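Long-range contacts in deacylase (Burkholderia multivorans, PDB 5THW), which probably hydrolyses N-carbamoyl-L-amino acids, as a two-zinc hydrolase of the peptidase M20 family: residues G112-I117 against E405-T410; I217-R222 against P396-I401; D230-R235 against R309-A314; F344-V349 against A381-Q386. All coordinates share one frame; numbering follows the deposited sequence.

Contact 1: G112-I117 against E405-T410; sequences GRFDGI and EVEDAT. With ZN (zinc ion), chain F; ZN (zinc ion), chain E; URP (N-(aminocarbonyl)-beta-alanine), chain G.
E407 and R113 touch directly, and just before E407 the backbone of E405 also reaches R113 through a water. E405 O accepts from this water, which accepts hydrogen bonds from R113 N and NE. E407 is the centre of the contact. Its CG is anti to the backbone N (chi1 175°), and the extended chain runs beside G112 CA. OE2 then accepts from two successive backbone amides, F114 N at 2.8 Å and D115 N at 2.8 Å. The first amide meets OE2 nearly along its C-O axis and the second comes from the syn side. The other oxygen, OE1, is held by S402. A second water accepts from G112 N at 2.8 Å and lies close to E407 OE1. D408 OD1 forms a salt bridge with R113 NH2 at 3.1 Å, met from above the carboxylate plane. The same NH2 gives a longer bond to E407 O, 3.3 Å. A409 N lies over one face of the F114 ring, 3.7 Å from CE2.

D115 carries the contact to the active site. Its OD2 binds one zinc at 2.0 Å and its OD1 the other at 2.4 Å; H104, H211, E150 and H403 are further ligands. E407 is thus a second-shell residue. It fixes the backbone at D115 and is likely to steady the bridging carboxylate, while its buried charge is met by amide N-H groups.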
loop_
_atom_site.group_PDB
_atom_site.type_symbol
_atom_site.label_atom_id
_atom_site.label_comp_id
_atom_site.label_asym_id
_atom_site.label_seq_id
_atom_site.Cartn_x
_atom_site.Cartn_y
_atom_site.Cartn_z
ATOM N N GLY A 112 -8.077 -16.507 14.933
ATOM C CA GLY A 112 -8.290 -17.893 15.284
ATOM C C GLY A 112 -9.712 -18.154 15.774
ATOM O O GLY A 112 -10.537 -17.250 15.919
ATOM N N ARG A 113 -9.986 -19.433 16.029
ATOM C CA ARG A 113 -11.291 -19.908 16.478
ATOM C C ARG A 113 -11.505 -19.763 17.980
ATOM O O ARG A 113 -12.590 -20.099 18.460
ATOM C CB ARG A 113 -11.482 -21.374 16.069
ATOM C CG ARG A 113 -11.678 -21.580 14.571
ATOM C CD ARG A 113 -11.418 -23.021 14.155
ATOM N NE ARG A 113 -10.094 -23.447 14.596
ATOM C CZ ARG A 113 -9.848 -24.552 15.292
ATOM N NH1 ARG A 113 -10.841 -25.382 15.604
ATOM N NH2 ARG A 113 -8.603 -24.832 15.660
ATOM N N PHE A 114 -10.507 -19.293 18.736
ATOM C CA PHE A 114 -10.598 -19.233 20.188
ATOM C C PHE A 114 -10.360 -17.852 20.782
ATOM O O PHE A 114 -10.854 -17.583 21.881
ATOM C CB PHE A 114 -9.609 -20.235 20.808
ATOM C CG PHE A 114 -9.846 -21.649 20.353
ATOM C CD1 PHE A 114 -10.752 -22.464 21.020
ATOM C CD2 PHE A 114 -9.231 -22.135 19.213
ATOM C CE1 PHE A 114 -11.002 -23.752 20.585
ATOM C CE2 PHE A 114 -9.478 -23.424 18.772
ATOM C CZ PHE A 114 -10.362 -24.233 19.458
ATOM N N ASP A 115 -9.661 -16.965 20.082
ATOM C CA ASP A 115 -9.427 -15.613 20.573
ATOM C C ASP A 115 -10.765 -14.902 20.799
ATOM O O ASP A 115 -11.555 -14.733 19.866
ATOM C CB ASP A 115 -8.562 -14.868 19.551
ATOM C CG ASP A 115 -8.130 -13.479 20.009
ATOM O OD1 ASP A 115 -8.470 -13.052 21.131
ATOM O OD2 ASP A 115 -7.446 -12.804 19.210
ATOM N N GLY A 116 -11.019 -14.493 22.042
ATOM C CA GLY A 116 -12.236 -13.777 22.384
ATOM C C GLY A 116 -13.489 -14.622 22.560
ATOM O O GLY A 116 -14.132 -14.588 23.614
ATOM N N ILE A 117 -13.852 -15.385 21.529
ATOM C CA ILE A 117 -15.104 -16.132 21.542
ATOM C C ILE A 117 -15.122 -17.158 22.669
ATOM O O ILE A 117 -16.186 -17.471 23.216
ATOM C CB ILE A 117 -15.307 -16.790 20.163
ATOM C CG1 ILE A 117 -16.655 -17.510 20.081
ATOM C CG2 ILE A 117 -14.121 -17.700 19.820
ATOM C CD1 ILE A 117 -17.853 -16.569 20.230
ATOM N N GLU A 405 -4.579 -18.128 11.750
ATOM C CA GLU A 405 -5.712 -19.026 11.561
ATOM C C GLU A 405 -5.464 -20.430 12.121
ATOM O O GLU A 405 -6.431 -21.174 12.321
ATOM C CB GLU A 405 -6.090 -19.060 10.082
ATOM C CG GLU A 405 -6.717 -17.737 9.627
ATOM C CD GLU A 405 -6.542 -17.452 8.140
ATOM O OE1 GLU A 405 -7.108 -18.205 7.315
ATOM O OE2 GLU A 405 -5.839 -16.471 7.797
ATOM N N VAL A 406 -4.208 -20.811 12.387
ATOM C CA VAL A 406 -3.915 -22.139 12.927
ATOM C C VAL A 406 -3.958 -22.121 14.452
ATOM O O VAL A 406 -3.566 -23.098 15.099
ATOM C CB VAL A 406 -2.547 -22.670 12.450
ATOM C CG1 VAL A 406 -2.472 -22.696 10.932
ATOM C CG2 VAL A 406 -1.397 -21.863 13.066
ATOM N N GLU A 407 -4.406 -21.010 15.036
ATOM C CA GLU A 407 -4.619 -20.947 16.478
ATOM C C GLU A 407 -5.454 -22.136 16.941
ATOM O O GLU A 407 -6.500 -22.442 16.357
ATOM C CB GLU A 407 -5.296 -19.624 16.837
ATOM C CG GLU A 407 -5.693 -19.471 18.289
ATOM C CD GLU A 407 -6.566 -18.252 18.511
ATOM O OE1 GLU A 407 -6.018 -17.129 18.523
ATOM O OE2 GLU A 407 -7.803 -18.414 18.634
ATOM N N ASP A 408 -4.998 -22.798 18.006
ATOM C CA ASP A 408 -5.605 -24.054 18.435
ATOM C C ASP A 408 -5.525 -24.223 19.945
ATOM O O ASP A 408 -4.588 -23.753 20.600
ATOM C CB ASP A 408 -4.921 -25.264 17.778
ATOM C CG ASP A 408 -5.853 -26.451 17.605
ATOM O OD1 ASP A 408 -7.053 -26.338 17.929
ATOM O OD2 ASP A 408 -5.364 -27.517 17.178
ATOM N N ALA A 409 -6.511 -24.937 20.483
ATOM C CA ALA A 409 -6.487 -25.351 21.875
ATOM C C ALA A 409 -7.173 -26.707 21.981
ATOM O O ALA A 409 -8.099 -27.012 21.222
ATOM C CB ALA A 409 -7.162 -24.315 22.783
ATOM N N THR A 410 -6.708 -27.519 22.928
ATOM C CA THR A 410 -7.315 -28.832 23.062
ATOM C C THR A 410 -8.647 -28.727 23.798
ATOM O O THR A 410 -8.876 -27.779 24.555
ATOM C CB THR A 410 -6.389 -29.793 23.814
ATOM O OG1 THR A 410 -6.261 -29.384 25.183
ATOM C CG2 THR A 410 -5.009 -29.833 23.168
HETATM ZN ZN ZN F . -7.026 -10.825 19.321
HETATM ZN ZN ZN E . -8.870 -11.331 22.811
HETATM O O2 URP G . -5.739 -10.250 21.111
HETATM C C2 URP G . -6.606 -9.605 21.671
HETATM N N3 URP G . -7.864 -10.024 21.690
HETATM N N1 URP G . -6.330 -8.450 22.260
HETATM C C6 URP G . -6.446 -7.198 21.531
HETATM C C5 URP G . -5.664 -6.073 22.193
HETATM C C4 URP G . -4.199 -6.379 22.014
HETATM O O42 URP G . -3.535 -6.735 23.014
HETATM O O41 URP G . -3.706 -6.269 20.869
HETATM O O HOH W 1 -6.773 -14.924 16.871
HETATM O O HOH W 2 -8.004 -21.190 14.740
HETATM O O HOH W 3 -9.659 -27.716 16.989
HETATM O O HOH W 4 -9.240 -9.907 24.587
#

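Contact 2: I217-R222 against P396-I401; sequences ILEAER and PCVDGI
E219 reaches from helix 217-220 to the turn at D399 and buries the most surface here. Its CG is anti to the backbone N (chi1 -174°), and the extended chain carries the carboxylate across to the 396-401 loop. Both oxygens face one amide. D399 N gives weak bonds to OE1 at 2.9 Å and to OE2 at 3.3 Å. The longer bond is nearly straight (173°), while the shorter is well bent (126°). OE2 also lies against V398, 3.7 Å from its CA.

P396 comes next in buried surface. Its CB packs on L218 CB at 3.7 Å and lies 3.8 Å from E219 N, so P396 CB meets the helix backbone as well as a side chain. L218 adds its CD1, which lies 3.9 Å from P396 N. Beyond the contact, L218 also touches R371 and I373 of strand 370-375, and P396 touches W413 of helix 411-429.

The contact therefore joins a short helix to the loop that follows strand 390-395. It combines an apolar patch at P396 with a weak, two-oxygen bond from the D399 amide. The D399 carboxylate is 4.5 Å away, OD1 to E219 OE1. Two like charges so near would probably repel, which may weaken the grip on the shared amide.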
loop_
_atom_site.group_PDB
_atom_site.type_symbol
_atom_site.label_atom_id
_atom_site.label_comp_id
_atom_site.label_asym_id
_atom_site.label_seq_id
_atom_site.Cartn_x
_atom_site.Cartn_y
_atom_site.Cartn_z
ATOM N N ILE A 217 3.933 -19.911 27.013
ATOM C CA ILE A 217 4.460 -20.236 28.339
ATOM C C ILE A 217 3.754 -21.449 28.942
ATOM O O ILE A 217 4.409 -22.405 29.384
ATOM C CB ILE A 217 4.368 -19.008 29.261
ATOM C CG1 ILE A 217 5.174 -17.852 28.675
ATOM C CG2 ILE A 217 4.852 -19.353 30.660
ATOM C CD1 ILE A 217 5.239 -16.652 29.579
ATOM N N LEU A 218 2.414 -21.429 28.991
ATOM C CA LEU A 218 1.680 -22.497 29.675
ATOM C C LEU A 218 1.882 -23.846 28.996
ATOM O O LEU A 218 1.964 -24.880 29.672
ATOM C CB LEU A 218 0.190 -22.166 29.764
ATOM C CG LEU A 218 -0.208 -20.991 30.661
ATOM C CD1 LEU A 218 -1.707 -20.713 30.546
ATOM C CD2 LEU A 218 0.180 -21.251 32.114
ATOM N N GLU A 219 1.948 -23.859 27.659
ATOM C CA GLU A 219 2.231 -25.104 26.950
ATOM C C GLU A 219 3.655 -25.574 27.225
ATOM O O GLU A 219 3.886 -26.764 27.481
ATOM C CB GLU A 219 1.998 -24.923 25.450
ATOM C CG GLU A 219 2.133 -26.202 24.614
ATOM C CD GLU A 219 2.201 -25.918 23.111
ATOM O OE1 GLU A 219 2.751 -24.867 22.726
ATOM O OE2 GLU A 219 1.680 -26.733 22.316
ATOM N N ALA A 220 4.619 -24.651 27.194
ATOM C CA ALA A 220 6.012 -25.020 27.428
ATOM C C ALA A 220 6.195 -25.639 28.808
ATOM O O ALA A 220 6.962 -26.593 28.971
ATOM C CB ALA A 220 6.911 -23.795 27.268
ATOM N N GLU A 221 5.502 -25.107 29.810
ATOM C CA GLU A 221 5.609 -25.584 31.181
ATOM C C GLU A 221 4.644 -26.713 31.500
ATOM O O GLU A 221 4.612 -27.171 32.649
ATOM C CB GLU A 221 5.375 -24.430 32.162
ATOM C CG GLU A 221 6.406 -23.320 32.076
ATOM C CD GLU A 221 6.180 -22.231 33.112
ATOM O OE1 GLU A 221 7.043 -21.333 33.229
ATOM O OE2 GLU A 221 5.155 -22.294 33.831
ATOM N N ARG A 222 3.890 -27.194 30.512
ATOM C CA ARG A 222 2.882 -28.231 30.731
ATOM C C ARG A 222 1.938 -27.831 31.864
ATOM O O ARG A 222 1.597 -28.633 32.735
ATOM C CB ARG A 222 3.532 -29.591 30.998
ATOM N N PRO A 396 -3.685 -22.647 27.858
ATOM C CA PRO A 396 -2.649 -22.587 26.825
ATOM C C PRO A 396 -3.249 -22.654 25.431
ATOM O O PRO A 396 -4.416 -23.006 25.241
ATOM C CB PRO A 396 -1.773 -23.813 27.107
ATOM C CG PRO A 396 -2.551 -24.689 27.990
ATOM C CD PRO A 396 -3.724 -23.947 28.545
ATOM N N CYS A 397 -2.429 -22.306 24.445
ATOM C CA CYS A 397 -2.783 -22.494 23.049
ATOM C C CYS A 397 -1.601 -23.136 22.342
ATOM O O CYS A 397 -0.447 -22.949 22.736
ATOM C CB CYS A 397 -3.183 -21.171 22.354
ATOM S SG CYS A 397 -1.941 -19.856 22.381
ATOM N N VAL A 398 -1.913 -23.923 21.309
ATOM C CA VAL A 398 -0.908 -24.735 20.631
ATOM C C VAL A 398 0.131 -23.847 19.964
ATOM O O VAL A 398 -0.201 -22.932 19.198
ATOM C CB VAL A 398 -1.577 -25.663 19.608
ATOM C CG1 VAL A 398 -0.522 -26.471 18.852
ATOM C CG2 VAL A 398 -2.599 -26.572 20.304
ATOM N N ASP A 399 1.402 -24.123 20.259
ATOM C CA ASP A 399 2.573 -23.395 19.769
ATOM C C ASP A 399 2.578 -21.933 20.198
ATOM O O ASP A 399 3.377 -21.136 19.681
ATOM C CB ASP A 399 2.707 -23.500 18.243
ATOM C CG ASP A 399 2.969 -24.923 17.776
ATOM O OD1 ASP A 399 3.744 -25.645 18.446
ATOM O OD2 ASP A 399 2.395 -25.318 16.740
ATOM N N GLY A 400 1.693 -21.559 21.117
ATOM C CA GLY A 400 1.589 -20.200 21.596
ATOM C C GLY A 400 1.147 -19.183 20.573
ATOM O O GLY A 400 1.270 -17.982 20.828
ATOM N N ILE A 401 0.639 -19.616 19.432
ATOM C CA ILE A 401 0.323 -18.702 18.343
ATOM C C ILE A 401 -1.133 -18.244 18.429
ATOM O O ILE A 401 -2.050 -19.042 18.670
ATOM C CB ILE A 401 0.655 -19.335 16.976
ATOM C CG1 ILE A 401 0.498 -18.291 15.874
ATOM C CG2 ILE A 401 -0.185 -20.573 16.710
ATOM C CD1 ILE A 401 1.448 -18.478 14.720
#

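Contact 3: D230-R235 against R309-A314; sequences DAQGQR and RHPDDA. With URP (N-(aminocarbonyl)-beta-alanine), chain G.
The carboxylate oxygen O42 of the bound N-(aminocarbonyl)-beta-alanine is gripped by R309 and Q234, one from each segment. R309 NH1 donates to O42 at 2.7 Å and Q234 NE2 donates to O42 at 3.1 Å. R309 NH2 takes the other ligand oxygen, O41, at 2.8 Å. The guanidinium therefore meets the carboxylate with both terminal nitrogens, and O42 lies at its edge.

The two side chains run alongside each other and point the same way, with amide and guanidinium planes 24° apart. Q234 OE1 sits over the centre of the guanidinium face, 3.1 Å from R309 CZ. The N-H groups do not point there, so the angles are poor for a hydrogen bond. Q234 OE1 accepts from W236, and its NE2 also bonds to Y346 OH. D307 forms a salt bridge with R309 NE, which should help fix the guanidinium.

Q232 crosses R309 at about a right angle, with NE2 3.3 Å from R309 CB. That NE2 donates to G376 O. The backbones also pair: H310 N donates to G233 O at 3.1 Å, and G233 N gives a weak bond back to H310 O.

H247 and N296 of the second subunit also hydrogen-bond the ligand. The arrangement is an antiparallel strand pair whose face bearing Q234 and R309 forms the carboxylate end of the ligand pocket.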
loop_
_atom_site.group_PDB
_atom_site.type_symbol
_atom_site.label_atom_id
_atom_site.label_comp_id
_atom_site.label_asym_id
_atom_site.label_seq_id
_atom_site.Cartn_x
_atom_site.Cartn_y
_atom_site.Cartn_z
ATOM N N ASP A 230 -1.148 -9.949 36.190
ATOM C CA ASP A 230 -0.947 -8.616 35.641
ATOM C C ASP A 230 -1.143 -8.644 34.134
ATOM O O ASP A 230 -1.088 -9.697 33.492
ATOM C CB ASP A 230 0.453 -8.069 35.962
ATOM C CG ASP A 230 0.739 -8.028 37.452
ATOM O OD1 ASP A 230 1.078 -9.090 38.024
ATOM O OD2 ASP A 230 0.620 -6.936 38.047
ATOM N N ALA A 231 -1.363 -7.461 33.571
ATOM C CA ALA A 231 -1.360 -7.281 32.127
ATOM C C ALA A 231 -0.456 -6.104 31.798
ATOM O O ALA A 231 -0.535 -5.058 32.453
ATOM C CB ALA A 231 -2.775 -7.051 31.585
ATOM N N GLN A 232 0.397 -6.278 30.792
ATOM C CA GLN A 232 1.378 -5.256 30.454
ATOM C C GLN A 232 0.694 -4.044 29.825
ATOM O O GLN A 232 -0.389 -4.150 29.242
ATOM C CB GLN A 232 2.461 -5.821 29.530
ATOM C CG GLN A 232 2.042 -6.152 28.112
ATOM C CD GLN A 232 3.227 -6.580 27.255
ATOM O OE1 GLN A 232 4.381 -6.325 27.601
ATOM N NE2 GLN A 232 2.945 -7.256 26.148
ATOM N N GLY A 233 1.330 -2.872 29.984
ATOM C CA GLY A 233 0.855 -1.667 29.332
ATOM C C GLY A 233 1.234 -1.574 27.861
ATOM O O GLY A 233 2.165 -2.217 27.378
ATOM N N GLN A 234 0.465 -0.763 27.131
ATOM C CA GLN A 234 0.638 -0.611 25.693
ATOM C C GLN A 234 0.591 0.857 25.288
ATOM O O GLN A 234 -0.049 1.689 25.937
ATOM C CB GLN A 234 -0.423 -1.375 24.891
ATOM C CG GLN A 234 -0.665 -2.811 25.305
ATOM C CD GLN A 234 -1.466 -3.571 24.265
ATOM O OE1 GLN A 234 -1.355 -3.309 23.069
ATOM N NE2 GLN A 234 -2.305 -4.491 24.718
ATOM N N ARG A 235 1.258 1.149 24.171
ATOM C CA ARG A 235 1.237 2.457 23.526
ATOM C C ARG A 235 1.138 2.219 22.027
ATOM O O ARG A 235 1.960 1.490 21.464
ATOM C CB ARG A 235 2.505 3.257 23.846
ATOM C CG ARG A 235 2.535 3.992 25.180
ATOM C CD ARG A 235 3.917 4.625 25.375
ATOM N NE ARG A 235 4.200 5.000 26.759
ATOM C CZ ARG A 235 4.274 6.247 27.213
ATOM N NH1 ARG A 235 4.105 7.278 26.394
ATOM N NH2 ARG A 235 4.541 6.463 28.492
ATOM N N ARG A 309 4.749 -2.474 23.686
ATOM C CA ARG A 309 4.233 -3.100 24.898
ATOM C C ARG A 309 5.373 -3.389 25.859
ATOM O O ARG A 309 6.479 -3.725 25.433
ATOM C CB ARG A 309 3.477 -4.405 24.596
ATOM C CG ARG A 309 2.378 -4.249 23.575
ATOM C CD ARG A 309 1.626 -5.522 23.299
ATOM N NE ARG A 309 0.850 -5.385 22.072
ATOM C CZ ARG A 309 -0.325 -5.962 21.857
ATOM N NH1 ARG A 309 -0.877 -6.719 22.801
ATOM N NH2 ARG A 309 -0.951 -5.775 20.699
ATOM N N HIS A 310 5.104 -3.234 27.154
ATOM C CA HIS A 310 6.038 -3.661 28.185
ATOM C C HIS A 310 5.284 -3.779 29.500
ATOM O O HIS A 310 4.316 -3.041 29.722
ATOM C CB HIS A 310 7.218 -2.688 28.325
ATOM C CG HIS A 310 8.423 -3.303 28.972
ATOM N ND1 HIS A 310 8.609 -3.321 30.339
ATOM C CD2 HIS A 310 9.489 -3.949 28.440
ATOM C CE1 HIS A 310 9.741 -3.943 30.620
ATOM N NE2 HIS A 310 10.294 -4.336 29.485
ATOM N N PRO A 311 5.668 -4.719 30.371
ATOM C CA PRO A 311 5.013 -4.813 31.686
ATOM C C PRO A 311 5.411 -3.714 32.651
ATOM O O PRO A 311 4.732 -3.549 33.672
ATOM C CB PRO A 311 5.454 -6.190 32.199
ATOM C CG PRO A 311 6.733 -6.464 31.479
ATOM C CD PRO A 311 6.557 -5.865 30.117
ATOM N N ASP A 312 6.467 -2.955 32.362
ATOM C CA ASP A 312 6.952 -1.883 33.226
ATOM C C ASP A 312 6.682 -0.559 32.522
ATOM O O ASP A 312 7.206 -0.321 31.427
ATOM C CB ASP A 312 8.444 -2.065 33.516
ATOM C CG ASP A 312 8.991 -1.060 34.527
ATOM O OD1 ASP A 312 8.716 0.152 34.399
ATOM O OD2 ASP A 312 9.727 -1.489 35.448
ATOM N N ASP A 313 5.908 0.315 33.176
ATOM C CA ASP A 313 5.496 1.566 32.542
ATOM C C ASP A 313 6.694 2.448 32.225
ATOM O O ASP A 313 6.718 3.125 31.187
ATOM C CB ASP A 313 4.505 2.315 33.432
ATOM C CG ASP A 313 3.764 3.416 32.685
ATOM O OD1 ASP A 313 3.059 3.105 31.698
ATOM O OD2 ASP A 313 3.884 4.595 33.085
ATOM N N ALA A 314 7.705 2.444 33.099
ATOM C CA ALA A 314 8.882 3.274 32.869
ATOM C C ALA A 314 9.632 2.831 31.618
ATOM O O ALA A 314 10.051 3.666 30.809
ATOM C CB ALA A 314 9.802 3.229 34.090
HETATM O O2 URP G . -5.739 -10.250 21.111
HETATM C C2 URP G . -6.606 -9.605 21.671
HETATM N N3 URP G . -7.864 -10.024 21.690
HETATM N N1 URP G . -6.330 -8.450 22.260
HETATM C C6 URP G . -6.446 -7.198 21.531
HETATM C C5 URP G . -5.664 -6.073 22.193
HETATM C C4 URP G . -4.199 -6.379 22.014
HETATM O O42 URP G . -3.535 -6.735 23.014
HETATM O O41 URP G . -3.706 -6.269 20.869
#

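Contact 4: F344-V349 against A381-Q386; sequences FYYKPV and ACYLAQ
Y383 leaves helix 380-384 and reaches F344 and Y346 on strand 337-350. The far end of the ring makes the contacts, not CB. CE1 is the first ring atom to touch, 4.2 Å from Y346 CB. CZ follows, 4.1 Å from F344 CE1. At the tip, OH lies 3.1 Å from F344 CE1, and the two side chains meet end to end. A water 2.7 Å from Y383 OH also donates to Y345 O, so this hydroxyl is linked to the strand backbone.

The Y346 and Y383 rings cross at a slant, with planes 64° apart. Y346 CG sits between the backbone N and the carbonyl carbon (chi1 69°), which places the ring beside C382. Its CE2 comes within 4.4 Å of C382 CB, and the C382 sulfur lies beside the ring obliquely. The hydroxyl of Y346 has its partner in Q234. V349 touches two residues, C382 and A385. Its CG2 meets C382 CB at 4.1 Å and its CG1 meets A385 CB at 4.0 Å.

No direct hydrogen bond crosses between these segments. The contact is mostly buried apolar and aromatic packing. Strand and helix are thus joined mainly by apolar packing with one water bridge, close to the ligand pocket.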
loop_
_atom_site.group_PDB
_atom_site.type_symbol
_atom_site.label_atom_id
_atom_site.label_comp_id
_atom_site.label_asym_id
_atom_site.label_seq_id
_atom_site.Cartn_x
_atom_site.Cartn_y
_atom_site.Cartn_z
ATOM N N PHE A 344 -3.243 5.509 21.664
ATOM C CA PHE A 344 -3.699 4.544 22.654
ATOM C C PHE A 344 -2.613 4.404 23.701
ATOM O O PHE A 344 -1.441 4.229 23.353
ATOM C CB PHE A 344 -3.982 3.200 21.975
ATOM C CG PHE A 344 -4.651 2.179 22.853
ATOM C CD1 PHE A 344 -5.787 2.496 23.573
ATOM C CD2 PHE A 344 -4.190 0.872 22.885
ATOM C CE1 PHE A 344 -6.418 1.542 24.346
ATOM C CE2 PHE A 344 -4.819 -0.083 23.650
ATOM C CZ PHE A 344 -5.939 0.252 24.380
ATOM N N TYR A 345 -2.995 4.511 24.973
ATOM C CA TYR A 345 -2.048 4.270 26.050
ATOM C C TYR A 345 -2.787 3.876 27.317
ATOM O O TYR A 345 -3.740 4.555 27.715
ATOM C CB TYR A 345 -1.180 5.505 26.306
ATOM C CG TYR A 345 -0.417 5.459 27.610
ATOM C CD1 TYR A 345 0.528 4.469 27.847
ATOM C CD2 TYR A 345 -0.617 6.420 28.591
ATOM C CE1 TYR A 345 1.244 4.423 29.033
ATOM C CE2 TYR A 345 0.095 6.386 29.780
ATOM C CZ TYR A 345 1.026 5.383 29.994
ATOM O OH TYR A 345 1.737 5.338 31.169
ATOM N N TYR A 346 -2.357 2.776 27.934
ATOM C CA TYR A 346 -2.849 2.383 29.246
ATOM C C TYR A 346 -1.707 1.767 30.042
ATOM O O TYR A 346 -0.917 0.988 29.503
ATOM C CB TYR A 346 -4.059 1.442 29.173
ATOM C CG TYR A 346 -3.820 0.046 28.656
ATOM C CD1 TYR A 346 -4.030 -0.257 27.318
ATOM C CD2 TYR A 346 -3.441 -0.981 29.512
ATOM C CE1 TYR A 346 -3.846 -1.531 26.840
ATOM C CE2 TYR A 346 -3.254 -2.260 29.042
ATOM C CZ TYR A 346 -3.454 -2.527 27.704
ATOM O OH TYR A 346 -3.272 -3.796 27.213
ATOM N N LYS A 347 -1.609 2.150 31.314
ATOM C CA LYS A 347 -0.542 1.677 32.186
ATOM C C LYS A 347 -0.743 0.195 32.504
ATOM O O LYS A 347 -1.865 -0.316 32.428
ATOM C CB LYS A 347 -0.514 2.476 33.491
ATOM C CG LYS A 347 -0.579 3.984 33.323
ATOM C CD LYS A 347 -0.380 4.690 34.661
ATOM C CE LYS A 347 -0.792 6.154 34.573
ATOM N NZ LYS A 347 -0.328 6.792 33.306
ATOM N N PRO A 348 0.332 -0.517 32.858
ATOM C CA PRO A 348 0.184 -1.931 33.224
ATOM C C PRO A 348 -0.821 -2.097 34.356
ATOM O O PRO A 348 -0.926 -1.260 35.257
ATOM C CB PRO A 348 1.595 -2.333 33.672
ATOM C CG PRO A 348 2.501 -1.372 32.965
ATOM C CD PRO A 348 1.742 -0.081 32.910
ATOM N N VAL A 349 -1.551 -3.208 34.310
ATOM C CA VAL A 349 -2.673 -3.457 35.206
ATOM C C VAL A 349 -2.295 -4.553 36.189
ATOM O O VAL A 349 -1.811 -5.619 35.789
ATOM C CB VAL A 349 -3.934 -3.866 34.420
ATOM C CG1 VAL A 349 -5.037 -4.314 35.373
ATOM C CG2 VAL A 349 -4.409 -2.734 33.505
ATOM N N ALA A 381 -11.008 -6.984 30.283
ATOM C CA ALA A 381 -10.779 -7.046 31.722
ATOM C C ALA A 381 -9.782 -5.988 32.184
ATOM O O ALA A 381 -9.809 -5.583 33.354
ATOM C CB ALA A 381 -10.293 -8.437 32.117
ATOM N N CYS A 382 -8.884 -5.542 31.297
ATOM C CA CYS A 382 -7.908 -4.525 31.688
ATOM C C CYS A 382 -8.585 -3.194 32.004
ATOM O O CYS A 382 -8.153 -2.475 32.911
ATOM C CB CYS A 382 -6.853 -4.345 30.596
ATOM S SG CYS A 382 -5.836 -5.810 30.260
ATOM N N TYR A 383 -9.625 -2.834 31.246
ATOM C CA TYR A 383 -10.394 -1.632 31.558
ATOM C C TYR A 383 -11.412 -1.874 32.668
ATOM O O TYR A 383 -11.605 -1.010 33.534
ATOM C CB TYR A 383 -11.065 -1.097 30.290
ATOM C CG TYR A 383 -10.130 -0.256 29.445
ATOM C CD1 TYR A 383 -9.085 0.448 30.037
ATOM C CD2 TYR A 383 -10.271 -0.178 28.063
ATOM C CE1 TYR A 383 -8.223 1.224 29.284
ATOM C CE2 TYR A 383 -9.410 0.602 27.293
ATOM C CZ TYR A 383 -8.385 1.299 27.912
ATOM O OH TYR A 383 -7.517 2.078 27.175
ATOM N N LEU A 384 -12.067 -3.038 32.665
ATOM C CA LEU A 384 -13.019 -3.348 33.726
ATOM C C LEU A 384 -12.358 -3.321 35.103
ATOM O O LEU A 384 -13.003 -2.956 36.092
ATOM C CB LEU A 384 -13.665 -4.706 33.466
ATOM C CG LEU A 384 -14.726 -4.726 32.368
ATOM C CD1 LEU A 384 -15.316 -6.117 32.248
ATOM C CD2 LEU A 384 -15.806 -3.681 32.627
ATOM N N ALA A 385 -11.076 -3.687 35.185
ATOM C CA ALA A 385 -10.364 -3.686 36.462
ATOM C C ALA A 385 -10.327 -2.312 37.118
ATOM O O ALA A 385 -10.058 -2.220 38.322
ATOM C CB ALA A 385 -8.937 -4.201 36.272
ATOM N N GLN A 386 -10.595 -1.247 36.359
ATOM C CA GLN A 386 -10.553 0.099 36.910
ATOM C C GLN A 386 -11.818 0.453 37.684
ATOM O O GLN A 386 -11.779 1.368 38.511
ATOM C CB GLN A 386 -10.334 1.121 35.785
ATOM C CG GLN A 386 -9.048 0.897 34.965
ATOM C CD GLN A 386 -8.634 2.115 34.131
ATOM O OE1 GLN A 386 -9.228 3.187 34.236
ATOM N NE2 GLN A 386 -7.649 1.928 33.251
HETATM O O HOH W 5 -6.299 3.970 28.686
#

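Overall arrangement
From the N terminus, 112-117 pairs with 405-410 to close contact 1, the widest loop. It joins the loops before helices 117-132 and 411-429. Contact 2 lies inside it and ties helix 217-220 to the loop after strand 390-395. Within contact 2, contacts 3 and 4 follow in series: 230-235 with 309-314 pairs two strands, then 344-349 with 381-386 joins strand 337-350 to helix 380-384. Contacts 1 and 2 touch where D408 O meets V398 N. Contacts 3 and 4 touch through Q234 and Y346, on neighbouring strands, and through D313, at the start of helix 313-334, with Y345. Contacts 1 and 3 both reach the ligand, near the zincs and at its carboxylate.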